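Beta-1,4-galactanase (Thielavia heterothallica, PDB 1HJS) hydrolyses the beta-1,4-galactosidic linkages of type I arabinogalactans as a family 53 glycoside hydrolase of clan GH-A. Local coordinates at residues Val211-Phe216 with Thr274-Asn279; Ser224-Ser229 with Ala281-Ser286; Val291-Trp296 with Ser327-Ile332. One frame throughout, in Å; residues are numbered along the deposited sequence.

Contact 1: residues Val211-Phe216 with Thr274-Asn279; sequences VSFYPF and TTFITN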
loop_
_atom_site.group_PDB
_atom_site.type_symbol
_atom_site.label_atom_id
_atom_site.label_comp_id
_atom_site.label_asym_id
_atom_site.label_seq_id
_atom_site.Cartn_x
_atom_site.Cartn_y
_atom_site.Cartn_z
ATOM N N VAL A 211 1.992 0.917 7.247
ATOM C CA VAL A 211 3.415 1.193 7.141
ATOM C C VAL A 211 4.040 0.336 6.057
ATOM O O VAL A 211 3.579 -0.775 5.786
ATOM C CB VAL A 211 4.166 0.881 8.457
ATOM C CG1 VAL A 211 3.592 1.706 9.597
ATOM C CG2 VAL A 211 4.076 -0.609 8.774
ATOM N N SER A 212 5.080 0.867 5.425
ATOM C CA SER A 212 5.814 0.110 4.423
ATOM C C SER A 212 6.929 -0.551 5.234
ATOM O O SER A 212 7.401 0.019 6.220
ATOM C CB SER A 212 6.436 1.033 3.372
ATOM O OG SER A 212 5.448 1.735 2.636
ATOM N N PHE A 213 7.329 -1.753 4.841
ATOM C CA PHE A 213 8.403 -2.451 5.531
ATOM C C PHE A 213 9.189 -3.261 4.517
ATOM O O PHE A 213 8.732 -4.311 4.055
ATOM C CB PHE A 213 7.856 -3.380 6.620
ATOM C CG PHE A 213 8.931 -4.109 7.382
ATOM C CD1 PHE A 213 9.789 -3.416 8.232
ATOM C CD2 PHE A 213 9.107 -5.478 7.226
ATOM C CE1 PHE A 213 10.812 -4.081 8.917
ATOM C CE2 PHE A 213 10.125 -6.157 7.904
ATOM C CZ PHE A 213 10.980 -5.454 8.751
ATOM N N TYR A 214 10.369 -2.754 4.169
ATOM C CA TYR A 214 11.254 -3.397 3.203
ATOM C C TYR A 214 12.579 -3.729 3.890
ATOM O O TYR A 214 13.049 -2.979 4.752
ATOM C CB TYR A 214 11.497 -2.463 2.019
ATOM C CG TYR A 214 10.302 -2.301 1.105
ATOM C CD1 TYR A 214 9.924 -3.322 0.233
ATOM C CD2 TYR A 214 9.558 -1.121 1.100
ATOM C CE1 TYR A 214 8.837 -3.170 -0.625
ATOM C CE2 TYR A 214 8.464 -0.961 0.242
ATOM C CZ TYR A 214 8.116 -1.988 -0.617
ATOM O OH TYR A 214 7.058 -1.838 -1.488
ATOM N N PRO A 215 13.202 -4.851 3.512
ATOM C CA PRO A 215 14.471 -5.243 4.131
ATOM C C PRO A 215 15.735 -4.758 3.431
ATOM O O PRO A 215 16.830 -4.907 3.972
ATOM C CB PRO A 215 14.383 -6.760 4.115
ATOM C CG PRO A 215 13.773 -7.007 2.744
ATOM C CD PRO A 215 12.660 -5.949 2.683
ATOM N N PHE A 216 15.596 -4.166 2.251
ATOM C CA PHE A 216 16.764 -3.751 1.482
ATOM C C PHE A 216 17.054 -2.267 1.279
ATOM O O PHE A 216 17.722 -1.901 0.312
ATOM C CB PHE A 216 16.731 -4.448 0.118
ATOM C CG PHE A 216 15.360 -4.535 -0.483
ATOM C CD1 PHE A 216 14.613 -3.386 -0.724
ATOM C CD2 PHE A 216 14.811 -5.768 -0.809
ATOM C CE1 PHE A 216 13.330 -3.465 -1.285
ATOM C CE2 PHE A 216 13.530 -5.857 -1.370
ATOM C CZ PHE A 216 12.793 -4.702 -1.607
ATOM N N THR A 274 8.639 -17.143 1.540
ATOM C CA THR A 274 7.557 -17.624 2.391
ATOM C C THR A 274 7.902 -17.432 3.861
ATOM O O THR A 274 7.037 -17.085 4.660
ATOM C CB THR A 274 7.226 -19.117 2.139
ATOM O OG1 THR A 274 8.277 -19.937 2.655
ATOM C CG2 THR A 274 7.076 -19.382 0.653
ATOM N N THR A 275 9.166 -17.646 4.215
ATOM C CA THR A 275 9.589 -17.482 5.600
ATOM C C THR A 275 9.481 -16.025 6.028
ATOM O O THR A 275 8.920 -15.722 7.080
ATOM C CB THR A 275 11.044 -17.952 5.808
ATOM O OG1 THR A 275 11.127 -19.361 5.556
ATOM C CG2 THR A 275 11.504 -17.661 7.233
ATOM N N PHE A 276 10.015 -15.122 5.209
ATOM C CA PHE A 276 9.968 -13.699 5.523
ATOM C C PHE A 276 8.532 -13.195 5.618
ATOM O O PHE A 276 8.158 -12.538 6.589
ATOM C CB PHE A 276 10.712 -12.887 4.458
ATOM C CG PHE A 276 10.705 -11.401 4.715
ATOM C CD1 PHE A 276 11.527 -10.849 5.691
ATOM C CD2 PHE A 276 9.870 -10.558 3.986
ATOM C CE1 PHE A 276 11.525 -9.475 5.938
ATOM C CE2 PHE A 276 9.857 -9.180 4.223
ATOM C CZ PHE A 276 10.684 -8.637 5.200
ATOM N N ILE A 277 7.733 -13.489 4.598
ATOM C CA ILE A 277 6.341 -13.047 4.579
ATOM C C ILE A 277 5.576 -13.578 5.788
ATOM O O ILE A 277 4.841 -12.837 6.431
ATOM C CB ILE A 277 5.633 -13.500 3.282
ATOM C CG1 ILE A 277 6.291 -12.821 2.076
ATOM C CG2 ILE A 277 4.145 -13.157 3.344
ATOM C CD1 ILE A 277 5.805 -13.319 0.729
ATOM N N THR A 278 5.754 -14.860 6.094
ATOM C CA THR A 278 5.068 -15.468 7.231
ATOM C C THR A 278 5.511 -14.804 8.538
ATOM O O THR A 278 4.695 -14.565 9.433
ATOM C CB THR A 278 5.346 -16.987 7.292
ATOM O OG1 THR A 278 4.880 -17.609 6.081
ATOM C CG2 THR A 278 4.629 -17.615 8.476
ATOM N N ASN A 279 6.800 -14.498 8.644
ATOM C CA ASN A 279 7.314 -13.853 9.846
ATOM C C ASN A 279 6.764 -12.441 10.005
ATOM O O ASN A 279 6.349 -12.053 11.096
ATOM C CB ASN A 279 8.846 -13.827 9.827
ATOM C CG ASN A 279 9.449 -15.188 10.119
ATOM O OD1 ASN A 279 8.734 -16.145 10.429
ATOM N ND2 ASN A 279 10.772 -15.282 10.030
#

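Contact 2: residues Ser224-Ser229 with Ala281-Ser286; sequences SALKSS and ANIVSS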
loop_
_atom_site.group_PDB
_atom_site.type_symbol
_atom_site.label_atom_id
_atom_site.label_comp_id
_atom_site.label_asym_id
_atom_site.label_seq_id
_atom_site.Cartn_x
_atom_site.Cartn_y
_atom_site.Cartn_z
ATOM N N SER A 224 12.730 -6.998 14.759
ATOM C CA SER A 224 12.624 -6.556 16.144
ATOM C C SER A 224 12.168 -5.097 16.197
ATOM O O SER A 224 11.302 -4.742 16.995
ATOM C CB SER A 224 13.971 -6.710 16.863
ATOM O OG SER A 224 14.966 -5.922 16.245
ATOM N N ALA A 225 12.746 -4.257 15.343
ATOM C CA ALA A 225 12.380 -2.844 15.310
ATOM C C ALA A 225 10.941 -2.667 14.829
ATOM O O ALA A 225 10.236 -1.770 15.286
ATOM C CB ALA A 225 13.334 -2.070 14.404
ATOM N N LEU A 226 10.511 -3.513 13.897
ATOM C CA LEU A 226 9.143 -3.433 13.388
ATOM C C LEU A 226 8.181 -3.774 14.521
ATOM O O LEU A 226 7.206 -3.061 14.759
ATOM C CB LEU A 226 8.939 -4.418 12.230
ATOM C CG LEU A 226 7.520 -4.448 11.650
ATOM C CD1 LEU A 226 7.175 -3.090 11.064
ATOM C CD2 LEU A 226 7.425 -5.530 10.582
ATOM N N LYS A 227 8.462 -4.871 15.220
ATOM C CA LYS A 227 7.616 -5.294 16.327
ATOM C C LYS A 227 7.487 -4.190 17.371
ATOM O O LYS A 227 6.379 -3.850 17.791
ATOM C CB LYS A 227 8.189 -6.558 16.980
ATOM C CG LYS A 227 7.563 -6.919 18.325
ATOM C CD LYS A 227 6.055 -7.133 18.229
ATOM C CE LYS A 227 5.494 -7.640 19.554
ATOM N NZ LYS A 227 4.010 -7.781 19.541
ATOM N N SER A 228 8.620 -3.627 17.777
ATOM C CA SER A 228 8.621 -2.568 18.782
ATOM C C SER A 228 7.863 -1.328 18.311
ATOM O O SER A 228 7.069 -0.755 19.058
ATOM C CB SER A 228 10.060 -2.189 19.140
ATOM O OG SER A 228 10.080 -1.208 20.159
ATOM N N SER A 229 8.112 -0.915 17.071
ATOM C CA SER A 229 7.447 0.263 16.516
ATOM C C SER A 229 5.932 0.068 16.440
ATOM O O SER A 229 5.170 0.907 16.910
ATOM C CB SER A 229 8.000 0.572 15.122
ATOM O OG SER A 229 7.408 1.738 14.581
ATOM N N ALA A 281 4.038 -11.334 8.748
ATOM C CA ALA A 281 2.609 -11.493 8.997
ATOM C C ALA A 281 2.362 -11.760 10.472
ATOM O O ALA A 281 1.474 -11.165 11.086
ATOM C CB ALA A 281 2.049 -12.645 8.158
ATOM N N ASN A 282 3.156 -12.656 11.043
ATOM C CA ASN A 282 2.986 -12.991 12.443
ATOM C C ASN A 282 3.420 -11.881 13.379
ATOM O O ASN A 282 2.943 -11.806 14.505
ATOM C CB ASN A 282 3.692 -14.307 12.756
ATOM C CG ASN A 282 2.913 -15.503 12.231
ATOM O OD1 ASN A 282 1.726 -15.644 12.516
ATOM N ND2 ASN A 282 3.569 -16.362 11.465
ATOM N N ILE A 283 4.316 -11.017 12.914
ATOM C CA ILE A 283 4.734 -9.891 13.741
ATOM C C ILE A 283 3.516 -8.979 13.845
ATOM O O ILE A 283 3.138 -8.548 14.931
ATOM C CB ILE A 283 5.905 -9.131 13.113
ATOM C CG1 ILE A 283 7.168 -9.994 13.195
ATOM C CG2 ILE A 283 6.128 -7.801 13.847
ATOM C CD1 ILE A 283 8.329 -9.441 12.411
ATOM N N VAL A 284 2.882 -8.735 12.704
ATOM C CA VAL A 284 1.688 -7.901 12.661
ATOM C C VAL A 284 0.590 -8.492 13.544
ATOM O O VAL A 284 -0.057 -7.775 14.307
ATOM C CB VAL A 284 1.152 -7.766 11.219
ATOM C CG1 VAL A 284 -0.189 -7.044 11.224
ATOM C CG2 VAL A 284 2.158 -6.997 10.363
ATOM N N SER A 285 0.382 -9.801 13.445
ATOM C CA SER A 285 -0.653 -10.454 14.239
ATOM C C SER A 285 -0.384 -10.391 15.738
ATOM O O SER A 285 -1.315 -10.472 16.535
ATOM C CB SER A 285 -0.815 -11.918 13.813
ATOM O OG SER A 285 -1.348 -12.001 12.499
ATOM N N SER A 286 0.882 -10.246 16.121
ATOM C CA SER A 286 1.243 -10.185 17.538
ATOM C C SER A 286 1.005 -8.794 18.106
ATOM O O SER A 286 1.155 -8.568 19.307
ATOM C CB SER A 286 2.717 -10.553 17.733
ATOM O OG SER A 286 3.559 -9.481 17.344
#

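Contact 3: residues Val291-Trp296 with Ser327-Ile332; sequences VGLFYW and SVFQRI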
loop_
_atom_site.group_PDB
_atom_site.type_symbol
_atom_site.label_atom_id
_atom_site.label_comp_id
_atom_site.label_asym_id
_atom_site.label_seq_id
_atom_site.Cartn_x
_atom_site.Cartn_y
_atom_site.Cartn_z
ATOM N N VAL A 291 -3.889 -6.089 11.758
ATOM C CA VAL A 291 -4.816 -6.838 10.921
ATOM C C VAL A 291 -4.468 -7.136 9.469
ATOM O O VAL A 291 -5.216 -7.856 8.804
ATOM C CB VAL A 291 -6.185 -6.139 10.914
ATOM C CG1 VAL A 291 -6.717 -6.032 12.326
ATOM C CG2 VAL A 291 -6.051 -4.753 10.299
ATOM N N GLY A 292 -3.365 -6.611 8.956
ATOM C CA GLY A 292 -3.076 -6.888 7.560
ATOM C C GLY A 292 -1.641 -6.845 7.077
ATOM O O GLY A 292 -0.763 -6.249 7.703
ATOM N N LEU A 293 -1.421 -7.502 5.943
ATOM C CA LEU A 293 -0.117 -7.554 5.296
ATOM C C LEU A 293 -0.352 -7.581 3.796
ATOM O O LEU A 293 -1.163 -8.369 3.304
ATOM C CB LEU A 293 0.657 -8.806 5.719
ATOM C CG LEU A 293 2.061 -8.980 5.117
ATOM C CD1 LEU A 293 2.862 -9.954 5.958
ATOM C CD2 LEU A 293 1.962 -9.485 3.682
ATOM N N PHE A 294 0.347 -6.713 3.073
ATOM C CA PHE A 294 0.227 -6.663 1.620
ATOM C C PHE A 294 1.595 -6.732 0.962
ATOM O O PHE A 294 2.456 -5.897 1.233
ATOM C CB PHE A 294 -0.463 -5.374 1.174
ATOM C CG PHE A 294 -1.918 -5.298 1.548
ATOM C CD1 PHE A 294 -2.301 -5.022 2.857
ATOM C CD2 PHE A 294 -2.903 -5.506 0.586
ATOM C CE1 PHE A 294 -3.656 -4.955 3.207
ATOM C CE2 PHE A 294 -4.261 -5.443 0.922
ATOM C CZ PHE A 294 -4.636 -5.167 2.237
ATOM N N TYR A 295 1.792 -7.723 0.098
ATOM C CA TYR A 295 3.056 -7.867 -0.620
ATOM C C TYR A 295 2.978 -6.906 -1.803
ATOM O O TYR A 295 1.944 -6.833 -2.466
ATOM C CB TYR A 295 3.225 -9.296 -1.141
ATOM C CG TYR A 295 4.642 -9.596 -1.575
ATOM C CD1 TYR A 295 5.580 -10.080 -0.663
ATOM C CD2 TYR A 295 5.061 -9.341 -2.878
ATOM C CE1 TYR A 295 6.901 -10.303 -1.038
ATOM C CE2 TYR A 295 6.390 -9.562 -3.268
ATOM C CZ TYR A 295 7.299 -10.040 -2.340
ATOM O OH TYR A 295 8.607 -10.245 -2.699
ATOM N N TRP A 296 4.051 -6.176 -2.089
ATOM C CA TRP A 296 3.989 -5.219 -3.189
ATOM C C TRP A 296 4.391 -5.731 -4.568
ATOM O O TRP A 296 5.533 -6.150 -4.779
ATOM C CB TRP A 296 4.827 -3.976 -2.867
ATOM C CG TRP A 296 4.510 -2.813 -3.768
ATOM C CD1 TRP A 296 3.336 -2.117 -3.820
ATOM C CD2 TRP A 296 5.364 -2.233 -4.764
ATOM N NE1 TRP A 296 3.403 -1.141 -4.786
ATOM C CE2 TRP A 296 4.638 -1.190 -5.381
ATOM C CE3 TRP A 296 6.672 -2.494 -5.196
ATOM C CZ2 TRP A 296 5.177 -0.405 -6.411
ATOM C CZ3 TRP A 296 7.208 -1.717 -6.220
ATOM C CH2 TRP A 296 6.460 -0.684 -6.817
ATOM N N SER A 327 1.619 -19.433 -2.306
ATOM C CA SER A 327 0.675 -20.124 -1.432
ATOM C C SER A 327 0.802 -19.709 0.032
ATOM O O SER A 327 0.009 -20.134 0.870
ATOM C CB SER A 327 0.858 -21.642 -1.544
ATOM O OG SER A 327 2.133 -22.031 -1.059
ATOM N N VAL A 328 1.798 -18.882 0.339
ATOM C CA VAL A 328 2.007 -18.429 1.710
ATOM C C VAL A 328 0.759 -17.737 2.254
ATOM O O VAL A 328 0.475 -17.789 3.450
ATOM C CB VAL A 328 3.213 -17.454 1.803
ATOM C CG1 VAL A 328 2.894 -16.145 1.098
ATOM C CG2 VAL A 328 3.572 -17.209 3.265
ATOM N N PHE A 329 0.001 -17.101 1.368
ATOM C CA PHE A 329 -1.206 -16.398 1.786
ATOM C C PHE A 329 -2.297 -17.327 2.310
ATOM O O PHE A 329 -3.309 -16.875 2.850
ATOM C CB PHE A 329 -1.709 -15.532 0.634
ATOM C CG PHE A 329 -0.757 -14.433 0.269
ATOM C CD1 PHE A 329 -0.616 -13.317 1.096
ATOM C CD2 PHE A 329 0.049 -14.539 -0.856
ATOM C CE1 PHE A 329 0.317 -12.327 0.803
ATOM C CE2 PHE A 329 0.986 -13.558 -1.158
ATOM C CZ PHE A 329 1.121 -12.447 -0.323
ATOM N N GLN A 330 -2.077 -18.628 2.161
ATOM C CA GLN A 330 -3.025 -19.622 2.651
ATOM C C GLN A 330 -2.682 -19.997 4.090
ATOM O O GLN A 330 -3.447 -20.698 4.752
ATOM C CB GLN A 330 -2.949 -20.898 1.805
ATOM C CG GLN A 330 -3.527 -20.788 0.406
ATOM C CD GLN A 330 -3.334 -22.061 -0.399
ATOM O OE1 GLN A 330 -3.959 -22.250 -1.447
ATOM N NE2 GLN A 330 -2.459 -22.937 0.077
ATOM N N ARG A 331 -1.536 -19.526 4.574
ATOM C CA ARG A 331 -1.081 -19.893 5.909
ATOM C C ARG A 331 -0.865 -18.769 6.919
ATOM O O ARG A 331 -0.246 -18.999 7.958
ATOM C CB ARG A 331 0.214 -20.702 5.780
ATOM C CG ARG A 331 0.129 -21.842 4.765
ATOM C CD ARG A 331 1.397 -22.689 4.761
ATOM N NE ARG A 331 2.547 -22.002 4.176
ATOM C CZ ARG A 331 2.781 -21.903 2.870
ATOM N NH1 ARG A 331 1.942 -22.447 1.996
ATOM N NH2 ARG A 331 3.865 -21.275 2.435
ATOM N N ILE A 332 -1.370 -17.572 6.631
ATOM C CA ILE A 332 -1.198 -16.443 7.547
ATOM C C ILE A 332 -2.512 -15.775 7.942
ATOM O O ILE A 332 -3.568 -16.224 7.461
ATOM C CB ILE A 332 -0.269 -15.371 6.937
ATOM C CG1 ILE A 332 -0.866 -14.836 5.636
ATOM C CG2 ILE A 332 1.112 -15.963 6.693
ATOM C CD1 ILE A 332 -0.050 -13.742 4.988
ATOM O OXT ILE A 332 -2.469 -14.808 8.738
#

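Contact 1: residues Val211-Phe216 with Thr274-Asn279
F213 and P215 both turn their side chains to F276, and the contact is built around this one phenylalanine reaching out from its helix. It illustrates how two parallel rings can touch without stacking. The planes of F213 and F276 lie within about 10° of each other, yet the rings are slipped so far past each other within their planes that neither covers the other. They meet where CE2 of F213 comes within 3.7 Å of CZ of F276. The approach is oblique, and it is apolar, carbon against carbon. Both phenylalanines hold CG anti to the backbone N (chi1 -179° for F213 and 180° for F276), which extends each ring away from its own chain and lets them bridge backbones whose nearest CA atoms, those of P215 and F276, are still 9.7 Å apart. P215 adds a second, looser touch, its CD lying 4.2 Å from CZ of F276. The same CD rests 4.1 Å above the ring plane of F216, toward its rim, so the proline separates the two aromatic groups. On the helix, T278 OG1 donates to T274 O over 2.6 Å, from the opposite face of that carbonyl to T278 N. The contact joins the chain around and beyond barrel strand 208-212 to helix 270-285: F213 also packs on L223 of helix 223-237 and on V243 of strand 240-245, while F276 stacks on W248.

Contact 2: residues Ser224-Ser229 with Ala281-Ser286
K227 and L226 meet I283 and S286 without a flat group taking part: no ring, amide or guanidinium plane offers a face or edge here, and the contact rests on aliphatic branches and a single polar tip. The helices come close, with CA of K227 and CA of I283 only 6.0 Å apart. Into this narrow gap I283 directs its CG2 methyl, anti to its own backbone N, which touches K227 CA at 3.8 Å and lies 4.2 Å from L226 CD2. The lysine chain bends at chi2 (58°) and is then extended, so CD and CE run past S286 and NZ reaches its OG, 2.8 Å away. That hydroxyl in turn donates to I283 O over 2.6 Å, at the last turn of helix 270-285. NZ also forms a salt bridge with D231, one turn further along its own helix. A methionine in place of K227 would probably leave S286 OG without its donor across the contact and D231 without this charged mate. Two helices of the (beta/alpha)8 barrel's outer layer, 223-237 and 270-285, thus pack through aliphatic branches beside a polar link. The chemistry is a relay, ammonium to hydroxyl to carbonyl, and a positive charge beside the C-terminal end of a helix is likely to be favoured by the helix dipole.

Contact 3: residues Val291-Trp296 with Ser327-Ile332
The extended backbone that carries L293 and Y295 passes a short 3-10 turn bearing F329 at a distance, the nearest CA atoms, of L293 and I332, being 9.2 Å apart, so side chains must span the gap. F329 does most of the spanning. With CG anti to its carbonyl carbon (chi1 -65°), the ring projects to the strand edge-on. Y295 CB lies in the ring plane, 3.9 Å from CZ of F329, and L293 CD2 stands near the same plane, 4.4 Å from CE1. A face of the F329 ring is covered from within its own turn by V328 CG1, 3.8 Å above the plane and toward the rim. Y295 offers F329 only the root of its side chain: its phenol ring swings away, and its OH is hydrogen-bonded to N313 O and W248 N. Behind the turn, R331 folds back so that NH1 reaches S327 OG at 3.1 Å, nearly straight (169°) and in the guanidinium plane, while V328 CA sits over one face of that group. This bond links R331, just past the 3-10 segment, back to S327 within it. The pattern is that of the outer wall of a (beta/alpha)8 barrel. L293 and Y295 point outward from the eighth strand, where L293 also touches A281, and Y295 touches Q273, of helix 270-285, whereas F294 turns the other way, to Y77. Near the seam where strand 290-296 pairs with strand 4-8, the C-terminal tail covers the barrel, F329 touching V7 and I332 touching R5.

Helix 270-285 unites the three sites: it supplies one partner to contacts 1 and 2, and its buried side lies against the segments of contact 3. Contacts 1 and 2, with centres 10 Å apart, join through F213 CD2 and L226 CD2 at 3.8 Å. Contact 3 meets contact 1 where I277 CD1 approaches Y295 CD1 at 3.5 Å, and meets contact 2 where A281 CB approaches I332 CG2 at 3.7 Å. The closest to catalysis is contact 1: the F213 side chain is about 7 Å from that of E245, the probable nucleophile, to which Y214 OH is hydrogen-bonded, while S212 OG bonds E135, the probable proton donor.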